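Local coordinates for methionine import ATP-binding protein metN 2 (Enterococcus faecalis, PDB 2QSW), which probably serves as the ATP-binding subunit of a bacterial ABC importer, represented here by its C-terminal NIL domain, a small fold of the ACT clan, at residues V26-H31 and L90-E95; V51-G56 and L69-L74. All blocks are in the same frame, centred on the assembly; numbering follows the deposited sequence. Where two conformers were deposited one is given.

How the interactions relate
Interactions 1 and 2 lie in one four-stranded antiparallel sheet, their centres about 12 Å apart. Strands 24-31 and 64-74 are neighbours and carry one segment of each contact. Probable hydrogen bonds join them: Leu28 N lies 2.8 Å from Leu69 O, and Val26 N lies 2.9 Å from Ile71 O. On one face Leu28 CD1 packs on Ile71 CG1; on the other Arg27 CD meets Tyr70 OH. Interaction 2 is nested along the chain inside the loop closed by interaction 1. Interaction 1 binds zinc: one ion through His31 and Glu93, a different one through Glu95. In interaction 2 the Tyr70 side chain is about 9 Å from a zinc ion.

Interaction 1: V26-H31 and L90-E95; sequences VRLLFH and LRVETE. With ZN (zinc ion), chain B.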
# COMPACT_ATOMS: atom_id res chain seq x y z
N VAL A 26 -4.05 2.25 7.72
CA VAL A 26 -4.54 1.87 6.41
C VAL A 26 -5.96 2.37 6.22
O VAL A 26 -6.74 2.43 7.19
CB VAL A 26 -4.47 0.34 6.14
CG1 VAL A 26 -3.03 -0.15 5.95
CG2 VAL A 26 -5.14 -0.46 7.25
N ARG A 27 -6.29 2.69 4.99
CA ARG A 27 -7.65 3.03 4.59
C ARG A 27 -8.22 1.84 3.85
O ARG A 27 -7.61 1.37 2.90
CB ARG A 27 -7.67 4.27 3.72
CG ARG A 27 -9.06 4.69 3.25
CD ARG A 27 -8.96 5.79 2.21
NE ARG A 27 -8.41 5.20 0.98
CZ ARG A 27 -7.57 5.79 0.11
NH1 ARG A 27 -7.14 7.04 0.25
NH2 ARG A 27 -7.17 5.09 -0.94
N LEU A 28 -9.39 1.36 4.30
CA LEU A 28 -10.12 0.23 3.74
C LEU A 28 -11.34 0.83 3.05
O LEU A 28 -12.05 1.63 3.66
CB LEU A 28 -10.62 -0.72 4.85
CG LEU A 28 -9.63 -1.74 5.48
CD1 LEU A 28 -8.45 -1.07 6.21
CD2 LEU A 28 -10.40 -2.66 6.44
N LEU A 29 -11.60 0.38 1.81
CA LEU A 29 -12.82 0.77 1.06
C LEU A 29 -13.74 -0.42 0.86
O LEU A 29 -13.26 -1.54 0.57
CB LEU A 29 -12.43 1.31 -0.33
CG LEU A 29 -11.52 2.53 -0.34
CD1 LEU A 29 -11.21 3.01 -1.80
CD2 LEU A 29 -12.06 3.64 0.57
N PHE A 30 -15.05 -0.17 1.03
CA PHE A 30 -16.10 -1.20 0.92
C PHE A 30 -17.06 -0.70 -0.13
O PHE A 30 -17.56 0.41 -0.03
CB PHE A 30 -16.84 -1.37 2.26
CG PHE A 30 -15.94 -1.83 3.38
CD1 PHE A 30 -15.67 -3.18 3.58
CD2 PHE A 30 -15.28 -0.91 4.14
CE1 PHE A 30 -14.81 -3.61 4.59
CE2 PHE A 30 -14.43 -1.34 5.18
CZ PHE A 30 -14.20 -2.66 5.39
N HIS A 31 -17.22 -1.47 -1.21
CA HIS A 31 -18.15 -1.10 -2.29
C HIS A 31 -19.31 -2.09 -2.39
O HIS A 31 -20.15 -1.98 -3.29
CB HIS A 31 -17.43 -1.06 -3.65
CG HIS A 31 -16.23 -0.17 -3.67
ND1 HIS A 31 -14.93 -0.61 -3.40
CD2 HIS A 31 -16.15 1.15 -3.95
CE1 HIS A 31 -14.11 0.43 -3.52
NE2 HIS A 31 -14.82 1.51 -3.84
N LEU A 90 -9.50 -10.33 -0.19
CA LEU A 90 -10.89 -10.40 0.26
C LEU A 90 -11.76 -9.28 -0.35
O LEU A 90 -12.92 -9.15 0.05
CB LEU A 90 -10.96 -10.36 1.79
CG LEU A 90 -10.28 -11.57 2.47
CD1 LEU A 90 -10.26 -11.31 4.00
CD2 LEU A 90 -10.99 -12.90 2.10
N ARG A 91 -11.25 -8.52 -1.33
CA ARG A 91 -12.00 -7.52 -2.11
C ARG A 91 -12.33 -6.29 -1.28
O ARG A 91 -13.34 -5.61 -1.49
CB ARG A 91 -13.19 -8.16 -2.83
CG ARG A 91 -12.77 -9.41 -3.67
CD ARG A 91 -13.90 -10.34 -4.14
NE ARG A 91 -14.76 -9.64 -5.08
CZ ARG A 91 -15.94 -10.08 -5.53
NH1 ARG A 91 -16.44 -11.22 -5.11
NH2 ARG A 91 -16.63 -9.32 -6.38
N VAL A 92 -11.43 -5.98 -0.35
CA VAL A 92 -11.42 -4.75 0.37
C VAL A 92 -10.16 -3.97 -0.06
O VAL A 92 -9.04 -4.27 0.37
CB VAL A 92 -11.40 -4.98 1.95
CG1 VAL A 92 -11.31 -3.64 2.64
CG2 VAL A 92 -12.59 -5.79 2.42
N GLU A 93 -10.35 -2.96 -0.89
CA GLU A 93 -9.22 -2.13 -1.35
C GLU A 93 -8.59 -1.43 -0.15
O GLU A 93 -9.28 -0.84 0.67
CB GLU A 93 -9.66 -1.10 -2.36
CG GLU A 93 -10.11 -1.66 -3.69
CD GLU A 93 -11.62 -1.87 -3.81
OE1 GLU A 93 -12.29 -2.04 -2.76
OE2 GLU A 93 -12.13 -1.85 -4.94
N THR A 94 -7.28 -1.53 -0.02
CA THR A 94 -6.59 -1.12 1.19
C THR A 94 -5.30 -0.43 0.79
O THR A 94 -4.57 -0.91 -0.07
CB THR A 94 -6.31 -2.34 2.08
OG1 THR A 94 -7.54 -3.03 2.38
CG2 THR A 94 -5.64 -1.92 3.40
N GLU A 95 -5.03 0.69 1.42
CA GLU A 95 -3.73 1.30 1.27
C GLU A 95 -3.23 2.03 2.50
O GLU A 95 -3.99 2.58 3.28
CB GLU A 95 -3.69 2.17 0.07
CG GLU A 95 -4.51 3.37 0.12
CD GLU A 95 -4.20 4.30 -1.11
OE1 GLU A 95 -4.04 3.79 -2.24
OE2 GLU A 95 -4.08 5.55 -0.98
ZN ZN B . -14.20 -2.38 -3.11
O HOH W 1 -14.46 -3.18 -1.17
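A zinc ion joins His31 of 26-31 to Glu93 of 90-95. His31 ND1 binds it at 1.9 Å and Glu93 OE1 at 2.0 Å. Glu33 and a water complete the four ligands. The carboxylate oxygen sits at the edge of the imidazole, in its plane, while the two flat groups are turned 73° apart. Glu93 reaches the metal through a bend at chi2 (95°), which turns CD out of an extended path. The zinc-bound water lies 2.7 Å from both Leu29 O and Arg91 O and accepts a bond from His31 N. It thus ties the metal to both backbones.

Arg27 and Glu95 lie side by side and point the same way. Glu95 CG sits over one face of the guanidinium. The carboxylate lies alongside, its plane 27° away, with Arg27 NH2 3.1 Å from Glu95 CD. The salt bridge, to OE1, is long. The hydrogen bonds of NH2 go to Glu100 and Asn99 of the second subunit. Glu95 OE2 binds a separate zinc with Glu100 of its own chain; Glu95 and Glu100 of the second subunit also bind zinc there.

The opposite face is largely apolar. Val92 CG1 touches Leu28 CB at 3.7 Å and lies over one face of the Phe30 ring. Thr94 CG2 meets Val26 CB, and helix 77-89 packs on this side. Thr94 OG1 is turned back to bond Val92 O at 2.8 Å, from well above the carbonyl plane. Arg27 and Glu95 exchange two backbone hydrogen bonds. A Schellman motif with Arg91 as its C-prime residue ends helix 77-89. This pairing of the first and last strands, with order 2-3-1-4, is typical of the ferredoxin-like ACT fold.

Interaction 2: V51-G56 and L69-L74; sequences VSIIQG and LYIQLL
The Tyr70 ring meets Gln55 in two ways. Gln55 O lies at the ring edge, in its plane, near CD2. The Gln55 amide comes in obliquely, with NE2 3.3 Å from Tyr70 CE2 and its plane 65° from the ring. The two side chains run side by side. Gln55 was deposited in two conformers, so the amide contact is doubtful. Met16 of helix 13-19 and Arg27 of the adjoining strand also touch Tyr70.

The register shifts by one at a classic beta bulge. Ile54 and Gln55 both face Tyr70. Ile54 N bonds Tyr70 O at 2.8 Å, and Gln55 N reaches the same oxygen weakly at 3.4 Å. Tyr70 N returns a nearly straight bond, 173° at the hydrogen, to Gln55 O. Farther along, Ser52 and Gln72 pair by two regular hydrogen bonds.

On the face of Val51, Ile53, Ile71 and Leu73 the contacts are apolar. Ile53 CG2 meets Leu69 CD1 at 3.5 Å, the side chains at about a right angle. Val51 CG2 lies alongside Leu73 CD2 at 3.8 Å. The Ile71 and Val51 side chains cross, CD1 near CG1. Helix 39-47 packs on Val51 and Leu73.

On the Tyr70 face, Ser52 OG donates to a water at 2.8 Å. The water donates in turn to Gln72 O and to Gln72 OE1, 3.1 Å away. Gln72 NE2 bonds Asn22 O, so both ends of the amide are held. The chemistry implies an apolar face under helix 39-47 and a mixed face, with Tyr70 and a water-linked Ser52-Gln72 pair, beside helix 13-19; Tyr70 O takes one good bond and one weak one at the bulge.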
# COMPACT_ATOMS: atom_id res chain seq x y z
N VAL A 51 -6.31 -4.07 15.95
CA VAL A 51 -7.05 -3.12 15.14
C VAL A 51 -7.67 -2.04 16.02
O VAL A 51 -8.44 -2.34 16.95
CB VAL A 51 -8.17 -3.82 14.36
CG1 VAL A 51 -9.04 -2.81 13.64
CG2 VAL A 51 -7.55 -4.84 13.41
N SER A 52 -7.36 -0.79 15.68
CA SER A 52 -7.99 0.37 16.27
C SER A 52 -8.64 1.17 15.17
O SER A 52 -7.99 1.49 14.19
CB SER A 52 -6.97 1.27 16.98
OG SER A 52 -6.24 0.60 17.99
N ILE A 53 -9.92 1.49 15.29
CA ILE A 53 -10.59 2.33 14.35
C ILE A 53 -10.32 3.81 14.67
O ILE A 53 -10.55 4.29 15.79
CB ILE A 53 -12.10 2.03 14.27
CG1 ILE A 53 -12.31 0.56 13.85
CG2 ILE A 53 -12.79 2.97 13.28
CD1 ILE A 53 -13.73 0.07 14.17
N ILE A 54 -9.76 4.50 13.67
CA ILE A 54 -9.42 5.91 13.77
C ILE A 54 -10.55 6.81 13.27
O ILE A 54 -10.89 7.81 13.89
CB ILE A 54 -8.13 6.20 12.96
CG1 ILE A 54 -7.00 5.37 13.53
CG2 ILE A 54 -7.77 7.73 12.96
CD1 ILE A 54 -5.71 5.57 12.78
N GLN A 55 -11.11 6.44 12.13
CA GLN A 55 -12.14 7.23 11.49
C GLN A 55 -12.88 6.32 10.52
O GLN A 55 -12.32 5.39 10.01
CB GLN A 55 -11.52 8.40 10.72
CG GLN A 55 -12.54 9.28 9.99
CD GLN A 55 -11.91 10.10 8.89
OE1 GLN A 55 -11.15 11.02 9.16
NE2 GLN A 55 -12.20 9.75 7.64
N GLY A 56 -14.15 6.59 10.28
CA GLY A 56 -14.87 5.73 9.35
C GLY A 56 -16.22 6.29 9.00
O GLY A 56 -16.80 7.02 9.79
N LEU A 69 -13.03 2.97 6.08
CA LEU A 69 -12.59 2.81 7.45
C LEU A 69 -11.10 3.05 7.48
O LEU A 69 -10.39 2.45 6.69
CB LEU A 69 -12.91 1.39 7.89
CG LEU A 69 -12.91 1.04 9.36
CD1 LEU A 69 -13.96 1.83 10.16
CD2 LEU A 69 -13.13 -0.48 9.45
N TYR A 70 -10.63 3.91 8.38
CA TYR A 70 -9.20 4.09 8.62
C TYR A 70 -8.87 3.37 9.95
O TYR A 70 -9.50 3.62 10.99
CB TYR A 70 -8.86 5.55 8.76
CG TYR A 70 -9.01 6.35 7.50
CD1 TYR A 70 -7.90 6.67 6.74
CD2 TYR A 70 -10.25 6.82 7.09
CE1 TYR A 70 -8.02 7.42 5.58
CE2 TYR A 70 -10.39 7.58 5.94
CZ TYR A 70 -9.26 7.88 5.19
OH TYR A 70 -9.38 8.63 4.07
N ILE A 71 -7.96 2.43 9.88
CA ILE A 71 -7.59 1.63 11.01
C ILE A 71 -6.10 1.60 11.23
O ILE A 71 -5.31 1.70 10.27
CB ILE A 71 -8.11 0.18 10.87
CG1 ILE A 71 -7.47 -0.62 9.75
CG2 ILE A 71 -9.62 0.12 10.79
CD1 ILE A 71 -7.89 -2.11 9.82
N GLN A 72 -5.71 1.53 12.48
CA GLN A 72 -4.33 1.24 12.85
C GLN A 72 -4.17 -0.28 13.04
O GLN A 72 -4.91 -0.88 13.81
CB GLN A 72 -3.91 1.97 14.11
CG GLN A 72 -2.49 1.69 14.52
CD GLN A 72 -2.18 2.27 15.90
OE1 GLN A 72 -3.01 2.15 16.82
NE2 GLN A 72 -0.98 2.85 16.07
N LEU A 73 -3.24 -0.88 12.29
CA LEU A 73 -2.85 -2.25 12.49
C LEU A 73 -1.58 -2.31 13.32
O LEU A 73 -0.61 -1.64 12.96
CB LEU A 73 -2.58 -2.96 11.16
CG LEU A 73 -3.78 -3.09 10.23
CD1 LEU A 73 -3.40 -3.63 8.85
CD2 LEU A 73 -4.81 -4.01 10.87
N LEU A 74 -1.57 -3.12 14.37
CA LEU A 74 -0.38 -3.39 15.16
C LEU A 74 -0.02 -4.86 15.08
O LEU A 74 -0.87 -5.74 15.01
CB LEU A 74 -0.59 -3.04 16.63
CG LEU A 74 -0.91 -1.58 16.90
CD1 LEU A 74 -1.26 -1.46 18.36
CD2 LEU A 74 0.25 -0.64 16.59
O HOH W 2 -4.18 -0.73 16.67